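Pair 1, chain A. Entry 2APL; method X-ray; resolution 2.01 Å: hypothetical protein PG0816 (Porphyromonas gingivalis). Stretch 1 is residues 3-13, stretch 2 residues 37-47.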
# COMPACT_ATOMS: atom_id res chain seq x y z
N SER A 3 7.61 -27.61 -12.19
CA SER A 3 7.14 -27.80 -10.82
C SER A 3 7.66 -26.61 -10.00
O SER A 3 6.92 -26.02 -9.21
CB SER A 3 7.61 -29.13 -10.21
OG SER A 3 7.04 -29.28 -8.90
N THR A 4 8.94 -26.29 -10.19
CA THR A 4 9.56 -25.10 -9.62
C THR A 4 8.71 -23.90 -9.94
O THR A 4 8.47 -23.11 -9.07
CB THR A 4 11.02 -24.85 -10.18
OG1 THR A 4 11.84 -25.99 -9.89
CG2 THR A 4 11.68 -23.55 -9.53
N GLU A 5 8.29 -23.76 -11.21
CA GLU A 5 7.48 -22.63 -11.66
C GLU A 5 6.08 -22.54 -11.01
O GLU A 5 5.60 -21.46 -10.72
CB GLU A 5 7.39 -22.61 -13.16
CG GLU A 5 8.75 -22.38 -13.82
CD GLU A 5 8.68 -22.40 -15.33
OE1 GLU A 5 9.77 -22.46 -15.98
OE2 GLU A 5 7.53 -22.34 -15.85
N LYS A 6 5.45 -23.68 -10.76
CA LYS A 6 4.20 -23.69 -10.01
C LYS A 6 4.45 -23.30 -8.53
O LYS A 6 3.66 -22.56 -7.92
CB LYS A 6 3.55 -25.07 -10.10
CG LYS A 6 2.18 -25.18 -9.37
CD LYS A 6 1.84 -26.68 -9.09
CE LYS A 6 0.40 -27.09 -9.48
NZ LYS A 6 -0.66 -26.42 -8.70
N LYS A 7 5.51 -23.84 -7.94
CA LYS A 7 5.83 -23.60 -6.54
C LYS A 7 6.17 -22.13 -6.37
O LYS A 7 5.71 -21.48 -5.44
CB LYS A 7 7.04 -24.44 -6.13
CG LYS A 7 7.45 -24.22 -4.69
CD LYS A 7 8.38 -25.32 -4.14
CE LYS A 7 9.85 -24.86 -4.19
NZ LYS A 7 10.13 -23.59 -3.40
N GLU A 8 7.01 -21.61 -7.27
CA GLU A 8 7.42 -20.21 -7.19
C GLU A 8 6.27 -19.30 -7.44
O GLU A 8 6.20 -18.25 -6.82
CB GLU A 8 8.58 -19.86 -8.19
CG GLU A 8 9.89 -20.51 -7.79
CD GLU A 8 10.43 -19.99 -6.45
OE1 GLU A 8 10.29 -18.77 -6.16
OE2 GLU A 8 10.97 -20.79 -5.70
N LEU A 9 5.42 -19.65 -8.41
CA LEU A 9 4.30 -18.77 -8.70
C LEU A 9 3.38 -18.64 -7.45
O LEU A 9 2.94 -17.54 -7.07
CB LEU A 9 3.51 -19.25 -9.93
CG LEU A 9 2.23 -18.46 -10.22
CD1 LEU A 9 2.57 -17.00 -10.63
CD2 LEU A 9 1.44 -19.15 -11.38
N SER A 10 3.09 -19.77 -6.82
CA SER A 10 2.26 -19.77 -5.62
C SER A 10 2.92 -18.96 -4.49
O SER A 10 2.24 -18.32 -3.73
CB SER A 10 1.95 -21.22 -5.16
OG SER A 10 1.11 -21.85 -6.13
N HIS A 11 4.24 -19.01 -4.41
CA HIS A 11 4.98 -18.27 -3.39
C HIS A 11 4.81 -16.75 -3.64
O HIS A 11 4.47 -16.00 -2.73
CB HIS A 11 6.47 -18.71 -3.46
CG HIS A 11 7.38 -17.86 -2.62
ND1 HIS A 11 7.25 -17.78 -1.25
CD2 HIS A 11 8.40 -17.03 -2.96
CE1 HIS A 11 8.19 -16.98 -0.77
NE2 HIS A 11 8.89 -16.50 -1.79
N PHE A 12 5.00 -16.31 -4.89
CA PHE A 12 4.89 -14.89 -5.20
C PHE A 12 3.44 -14.44 -5.02
O PHE A 12 3.20 -13.36 -4.49
CB PHE A 12 5.36 -14.57 -6.63
CG PHE A 12 6.84 -14.83 -6.83
CD1 PHE A 12 7.78 -14.28 -5.94
CD2 PHE A 12 7.29 -15.62 -7.91
CE1 PHE A 12 9.16 -14.53 -6.12
CE2 PHE A 12 8.66 -15.91 -8.09
CZ PHE A 12 9.59 -15.37 -7.20
N ARG A 13 2.48 -15.23 -5.50
CA ARG A 13 1.07 -14.91 -5.26
C ARG A 13 0.69 -14.73 -3.78
O ARG A 13 0.08 -13.74 -3.42
CB ARG A 13 0.11 -15.90 -5.94
CG ARG A 13 -1.38 -15.45 -5.75
CD ARG A 13 -2.38 -16.28 -6.60
NE ARG A 13 -3.67 -15.61 -6.49
CZ ARG A 13 -4.33 -15.10 -7.53
NH1 ARG A 13 -3.84 -15.25 -8.75
NH2 ARG A 13 -5.49 -14.48 -7.33
N ARG A 37 0.38 -9.42 -11.77
CA ARG A 37 1.61 -9.08 -11.08
C ARG A 37 2.40 -10.35 -10.59
O ARG A 37 3.64 -10.40 -10.72
CB ARG A 37 1.30 -8.13 -9.91
CG ARG A 37 2.51 -7.67 -9.12
CD ARG A 37 3.50 -6.94 -10.06
NE ARG A 37 3.04 -5.66 -10.58
CZ ARG A 37 3.19 -4.49 -9.96
NH1 ARG A 37 3.72 -4.43 -8.73
NH2 ARG A 37 2.80 -3.39 -10.58
N SER A 38 1.71 -11.36 -10.11
CA SER A 38 2.35 -12.62 -9.76
C SER A 38 3.05 -13.30 -10.98
O SER A 38 4.15 -13.83 -10.84
CB SER A 38 1.35 -13.56 -9.08
OG SER A 38 0.86 -12.91 -7.89
N ASP A 39 2.37 -13.31 -12.14
CA ASP A 39 2.91 -13.76 -13.42
C ASP A 39 4.18 -12.97 -13.80
O ASP A 39 5.18 -13.58 -14.21
CB ASP A 39 1.88 -13.57 -14.55
CG ASP A 39 0.82 -14.67 -14.60
OD1 ASP A 39 0.88 -15.59 -13.76
OD2 ASP A 39 -0.09 -14.63 -15.50
N GLU A 40 4.15 -11.63 -13.67
CA GLU A 40 5.34 -10.83 -13.91
C GLU A 40 6.53 -11.19 -13.02
O GLU A 40 7.69 -11.16 -13.51
CB GLU A 40 5.10 -9.31 -13.74
CG GLU A 40 4.09 -8.72 -14.63
CD GLU A 40 3.82 -7.26 -14.29
OE1 GLU A 40 4.76 -6.48 -13.85
OE2 GLU A 40 2.65 -6.88 -14.51
N ALA A 41 6.28 -11.36 -11.71
CA ALA A 41 7.34 -11.74 -10.79
C ALA A 41 7.96 -13.11 -11.16
O ALA A 41 9.18 -13.29 -11.17
CB ALA A 41 6.81 -11.79 -9.32
N LEU A 42 7.10 -14.08 -11.46
CA LEU A 42 7.57 -15.35 -11.99
C LEU A 42 8.47 -15.27 -13.22
O LEU A 42 9.52 -15.90 -13.25
CB LEU A 42 6.42 -16.33 -12.22
CG LEU A 42 6.92 -17.68 -12.75
CD1 LEU A 42 7.52 -18.55 -11.64
CD2 LEU A 42 5.78 -18.36 -13.50
N THR A 43 8.08 -14.51 -14.23
CA THR A 43 8.92 -14.26 -15.39
C THR A 43 10.28 -13.69 -15.01
O THR A 43 11.30 -14.08 -15.60
CB THR A 43 8.19 -13.29 -16.41
OG1 THR A 43 6.97 -13.92 -16.80
CG2 THR A 43 9.03 -12.96 -17.64
N ALA A 44 10.29 -12.72 -14.08
CA ALA A 44 11.55 -12.13 -13.60
C ALA A 44 12.44 -13.20 -12.93
O ALA A 44 13.66 -13.25 -13.15
CB ALA A 44 11.28 -10.97 -12.62
N TYR A 45 11.82 -14.03 -12.12
CA TYR A 45 12.50 -15.15 -11.46
C TYR A 45 13.09 -16.15 -12.48
O TYR A 45 14.29 -16.45 -12.47
CB TYR A 45 11.55 -15.87 -10.50
CG TYR A 45 12.18 -17.10 -9.86
CD1 TYR A 45 12.89 -17.01 -8.67
CD2 TYR A 45 12.12 -18.33 -10.48
CE1 TYR A 45 13.55 -18.15 -8.14
CE2 TYR A 45 12.77 -19.45 -9.96
CZ TYR A 45 13.46 -19.34 -8.78
OH TYR A 45 14.07 -20.46 -8.22
N CYS A 46 12.25 -16.62 -13.39
CA CYS A 46 12.68 -17.58 -14.41
C CYS A 46 13.78 -16.97 -15.32
O CYS A 46 14.80 -17.63 -15.63
CB CYS A 46 11.48 -18.06 -15.21
SG CYS A 46 10.34 -18.99 -14.26
N ASP A 47 13.63 -15.69 -15.69
CA ASP A 47 14.68 -14.99 -16.45
C ASP A 47 16.00 -14.96 -15.71
O ASP A 47 17.06 -15.26 -16.29
CB ASP A 47 14.30 -13.54 -16.83
CG ASP A 47 13.26 -13.45 -17.95
OD1 ASP A 47 12.91 -14.50 -18.55
OD2 ASP A 47 12.79 -12.31 -18.22

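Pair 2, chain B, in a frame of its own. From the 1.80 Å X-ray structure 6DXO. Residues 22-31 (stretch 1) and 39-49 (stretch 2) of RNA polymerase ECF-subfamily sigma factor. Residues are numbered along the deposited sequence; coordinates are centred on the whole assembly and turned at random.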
# COMPACT_ATOMS: atom_id res chain seq x y z
N TYR B 22 6.03 2.40 0.69
CA TYR B 22 5.35 3.08 1.80
C TYR B 22 4.01 2.48 2.21
O TYR B 22 3.45 2.87 3.25
CB TYR B 22 5.11 4.55 1.45
CG TYR B 22 6.35 5.38 1.41
CD1 TYR B 22 6.91 5.76 0.20
CD2 TYR B 22 6.97 5.80 2.59
CE1 TYR B 22 8.07 6.55 0.15
CE2 TYR B 22 8.13 6.61 2.54
CZ TYR B 22 8.67 6.97 1.32
OH TYR B 22 9.81 7.76 1.26
N SER B 23 3.46 1.55 1.43
CA SER B 23 2.08 1.12 1.70
C SER B 23 1.91 0.48 3.06
O SER B 23 0.91 0.75 3.75
CB SER B 23 1.52 0.22 0.60
OG SER B 23 2.30 -0.95 0.48
N ASP B 24 2.87 -0.35 3.49
CA ASP B 24 2.70 -1.07 4.76
C ASP B 24 2.75 -0.11 5.94
O ASP B 24 2.04 -0.27 6.94
CB ASP B 24 3.76 -2.16 4.93
CG ASP B 24 3.50 -3.38 4.04
OD1 ASP B 24 2.33 -3.70 3.74
OD2 ASP B 24 4.49 -4.05 3.67
N THR B 25 3.60 0.91 5.84
CA THR B 25 3.68 1.91 6.90
C THR B 25 2.39 2.71 7.02
O THR B 25 1.93 2.96 8.14
CB THR B 25 4.89 2.86 6.71
OG1 THR B 25 6.10 2.09 6.62
CG2 THR B 25 4.99 3.80 7.89
N VAL B 26 1.82 3.13 5.89
CA VAL B 26 0.55 3.86 5.89
C VAL B 26 -0.52 2.96 6.50
O VAL B 26 -1.28 3.36 7.38
CB VAL B 26 0.14 4.34 4.48
CG1 VAL B 26 -1.33 4.78 4.43
CG2 VAL B 26 1.05 5.50 4.02
N TYR B 27 -0.55 1.72 6.03
CA TYR B 27 -1.57 0.77 6.51
C TYR B 27 -1.48 0.59 8.01
O TYR B 27 -2.51 0.60 8.71
CB TYR B 27 -1.36 -0.55 5.78
CG TYR B 27 -2.25 -1.68 6.23
CD1 TYR B 27 -3.59 -1.72 5.87
CD2 TYR B 27 -1.73 -2.73 6.97
CE1 TYR B 27 -4.42 -2.82 6.27
CE2 TYR B 27 -2.52 -3.81 7.35
CZ TYR B 27 -3.85 -3.84 7.00
OH TYR B 27 -4.60 -4.92 7.40
N ARG B 28 -0.27 0.42 8.52
CA ARG B 28 -0.07 0.23 9.96
C ARG B 28 -0.45 1.45 10.78
O ARG B 28 -1.00 1.31 11.86
CB ARG B 28 1.35 -0.23 10.27
CG ARG B 28 1.63 -1.64 9.75
CD ARG B 28 2.92 -2.16 10.34
NE ARG B 28 4.09 -1.69 9.61
CZ ARG B 28 4.69 -2.38 8.65
NH1 ARG B 28 4.23 -3.58 8.31
NH2 ARG B 28 5.75 -1.89 8.03
N TYR B 29 -0.19 2.64 10.25
CA TYR B 29 -0.64 3.84 10.96
C TYR B 29 -2.18 3.86 11.08
O TYR B 29 -2.75 4.14 12.15
CB TYR B 29 -0.12 5.10 10.25
CG TYR B 29 -0.77 6.36 10.80
CD1 TYR B 29 -0.34 6.93 11.99
CD2 TYR B 29 -1.85 6.95 10.14
CE1 TYR B 29 -0.94 8.09 12.51
CE2 TYR B 29 -2.46 8.10 10.65
CZ TYR B 29 -2.01 8.65 11.83
OH TYR B 29 -2.63 9.78 12.34
N ILE B 30 -2.84 3.52 9.98
CA ILE B 30 -4.30 3.54 9.89
C ILE B 30 -4.94 2.40 10.70
O ILE B 30 -5.97 2.59 11.35
CB ILE B 30 -4.77 3.50 8.41
CG1 ILE B 30 -4.32 4.77 7.66
CG2 ILE B 30 -6.27 3.35 8.29
CD1 ILE B 30 -4.73 4.78 6.18
N TYR B 31 -4.31 1.23 10.65
CA TYR B 31 -4.88 -0.04 11.14
C TYR B 31 -5.45 0.09 12.55
O TYR B 31 -6.53 -0.44 12.85
CB TYR B 31 -3.77 -1.09 11.17
CG TYR B 31 -4.23 -2.51 11.44
CD1 TYR B 31 -4.69 -3.30 10.41
CD2 TYR B 31 -4.17 -3.06 12.72
CE1 TYR B 31 -5.11 -4.61 10.63
CE2 TYR B 31 -4.59 -4.38 12.95
CZ TYR B 31 -5.05 -5.15 11.90
OH TYR B 31 -5.47 -6.46 12.11
N THR B 39 -11.76 -1.24 6.19
CA THR B 39 -11.66 0.21 6.27
C THR B 39 -10.21 0.66 6.21
O THR B 39 -9.89 1.63 5.50
CB THR B 39 -12.34 0.74 7.55
OG1 THR B 39 -13.73 0.41 7.51
CG2 THR B 39 -12.18 2.24 7.64
N ALA B 40 -9.33 -0.04 6.91
CA ALA B 40 -7.91 0.31 6.90
C ALA B 40 -7.32 0.17 5.48
O ALA B 40 -6.54 1.01 5.03
CB ALA B 40 -7.13 -0.53 7.90
N GLU B 41 -7.73 -0.88 4.77
CA GLU B 41 -7.28 -1.09 3.40
C GLU B 41 -7.79 0.03 2.49
O GLU B 41 -7.04 0.58 1.68
CB GLU B 41 -7.74 -2.45 2.86
CG GLU B 41 -7.13 -3.66 3.58
CD GLU B 41 -7.87 -4.97 3.30
OE1 GLU B 41 -8.92 -4.94 2.63
OE2 GLU B 41 -7.39 -6.03 3.75
N ASP B 42 -9.07 0.36 2.63
CA ASP B 42 -9.69 1.40 1.80
C ASP B 42 -9.06 2.78 2.00
O ASP B 42 -8.80 3.50 1.03
CB ASP B 42 -11.20 1.48 2.03
CG ASP B 42 -11.96 0.30 1.43
OD1 ASP B 42 -11.35 -0.47 0.65
OD2 ASP B 42 -13.16 0.15 1.74
N LEU B 43 -8.83 3.15 3.26
CA LEU B 43 -8.20 4.43 3.54
C LEU B 43 -6.71 4.44 3.12
O LEU B 43 -6.13 5.49 2.88
CB LEU B 43 -8.38 4.83 5.02
CG LEU B 43 -9.81 5.13 5.49
CD1 LEU B 43 -9.81 5.54 6.96
CD2 LEU B 43 -10.47 6.20 4.64
N THR B 44 -6.10 3.27 3.03
CA THR B 44 -4.71 3.22 2.58
C THR B 44 -4.70 3.58 1.11
O THR B 44 -3.91 4.41 0.65
CB THR B 44 -4.09 1.81 2.82
OG1 THR B 44 -4.04 1.55 4.22
CG2 THR B 44 -2.67 1.74 2.27
N SER B 45 -5.61 2.96 0.37
CA SER B 45 -5.79 3.26 -1.05
C SER B 45 -6.10 4.74 -1.24
O SER B 45 -5.47 5.41 -2.05
CB SER B 45 -6.91 2.41 -1.63
OG SER B 45 -7.26 2.84 -2.93
N GLU B 46 -7.08 5.24 -0.50
CA GLU B 46 -7.42 6.67 -0.60
C GLU B 46 -6.25 7.63 -0.29
O GLU B 46 -6.13 8.69 -0.92
CB GLU B 46 -8.63 7.01 0.26
CG GLU B 46 -9.17 8.41 0.02
CD GLU B 46 -9.66 8.61 -1.41
OE1 GLU B 46 -10.13 7.63 -2.03
OE2 GLU B 46 -9.56 9.75 -1.93
N THR B 47 -5.41 7.27 0.68
CA THR B 47 -4.25 8.08 1.03
C THR B 47 -3.33 8.24 -0.17
O THR B 47 -2.94 9.34 -0.53
CB THR B 47 -3.47 7.48 2.22
OG1 THR B 47 -4.27 7.53 3.41
CG2 THR B 47 -2.18 8.23 2.45
N PHE B 48 -2.98 7.12 -0.79
CA PHE B 48 -2.13 7.20 -1.97
C PHE B 48 -2.78 7.93 -3.15
O PHE B 48 -2.11 8.68 -3.88
CB PHE B 48 -1.65 5.80 -2.38
CG PHE B 48 -0.56 5.28 -1.51
CD1 PHE B 48 -0.85 4.52 -0.37
CD2 PHE B 48 0.77 5.56 -1.80
CE1 PHE B 48 0.17 4.05 0.44
CE2 PHE B 48 1.80 5.08 -1.00
CZ PHE B 48 1.51 4.33 0.13
N LEU B 49 -4.08 7.70 -3.34
CA LEU B 49 -4.79 8.36 -4.44
C LEU B 49 -4.79 9.88 -4.28
O LEU B 49 -4.68 10.63 -5.26
CB LEU B 49 -6.21 7.82 -4.58
CG LEU B 49 -6.33 6.45 -5.27
CD1 LEU B 49 -7.75 5.93 -5.19
CD2 LEU B 49 -5.88 6.55 -6.72
O HOH W 1 -4.97 -6.43 4.69

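The sharpest difference lies where Phe12(A) of pair 1 matches Ile30(B) of pair 2: an aromatic ring laid over an alanine in one, a branched aliphatic chain set as a knob into a hole in the other. In pair 1 the ring of Phe12(A) takes Ala41(A) over one face, with Ala41(A) CB 3.9 Å from Phe12(A) CG, and reaches on to Tyr45(A), Phe12(A) CE2 lying 3.8 Å from Tyr45(A) CB. In pair 2 Ile30(B) sits among Ala40(B), Leu43(B), Thr44(B) and Thr47(B), its CD1 3.8 Å from Leu43(B) CB. The matched partners differ in the reverse sense at one position: the large Phe12(A) meets the small Ala41(A), the smaller Ile30(B) meets the larger Leu43(B).

The backbones nevertheless coincide, 14 central residues superposing at 0.3 Å. Both pairs are two helices crossing at 130° and 131°, with axes 8.8 and 8.9 Å apart at closest approach, and neither has a hydrogen bond directly between the stretches. The register agrees too: Leu9(A) lies nearest, CA to CA, Leu42(A) where Tyr27(B) lies nearest Thr44(B), and Arg13(A) lies nearest Ser38(A) where Tyr31(B) lies nearest Ala40(B). At this last close approach the second helix carries a small residue in both pairs, and the CA atoms of Arg13(A) and Ser38(A), like those of Tyr31(B) and Ala40(B), lie 5.2 Å apart: Ser38(A) OG comes within 3.3 Å of Arg13(A) CA, and Ala40(B) CB within 4.0 Å of Tyr31(B) CA.

At the central position Leu42(A) extends its CD1 to 3.6 Å from Glu5(A) O and 3.8 Å from Glu8(A) CB. Its match, Thr44(B), is a second knob, among Ser23(B), Val26(B), Tyr27(B) and Ile30(B); its hydroxyl is satisfied within its own helix, OG1 donating to Ala40(B) O at 2.7 Å. Across from it, Leu9(A) sends CD1 to 3.5 Å from Ser38(A) O and 3.8 Å from Asp39(A) OD1; Tyr27(B) meets the matched residues, its CE1 3.9 Å from both Ala40(B) CB and Glu41(B) CG. The O of a water lies 3.1 Å from Tyr27(B) OH and donates to Glu41(B) OE2 at 2.6 Å.

On the second helix the aromatic residue changes position. Pair 1 has Tyr45(A), whose ring carries Glu8(A) CG over one face, 3.8 Å from Tyr45(A) CE2, so the aliphatic part of an acidic side chain does the packing. The matches are Thr47(B) and Val26(B), whose CG2 and CG1 lie 4.1 Å apart. Pair 2 has the ring of its second helix one matched position later: Phe48(B) CZ approaches Ser23(B) CA at 3.6 Å, where the matched Cys46(A) SG lies 3.8 Å from Glu5(A) CG.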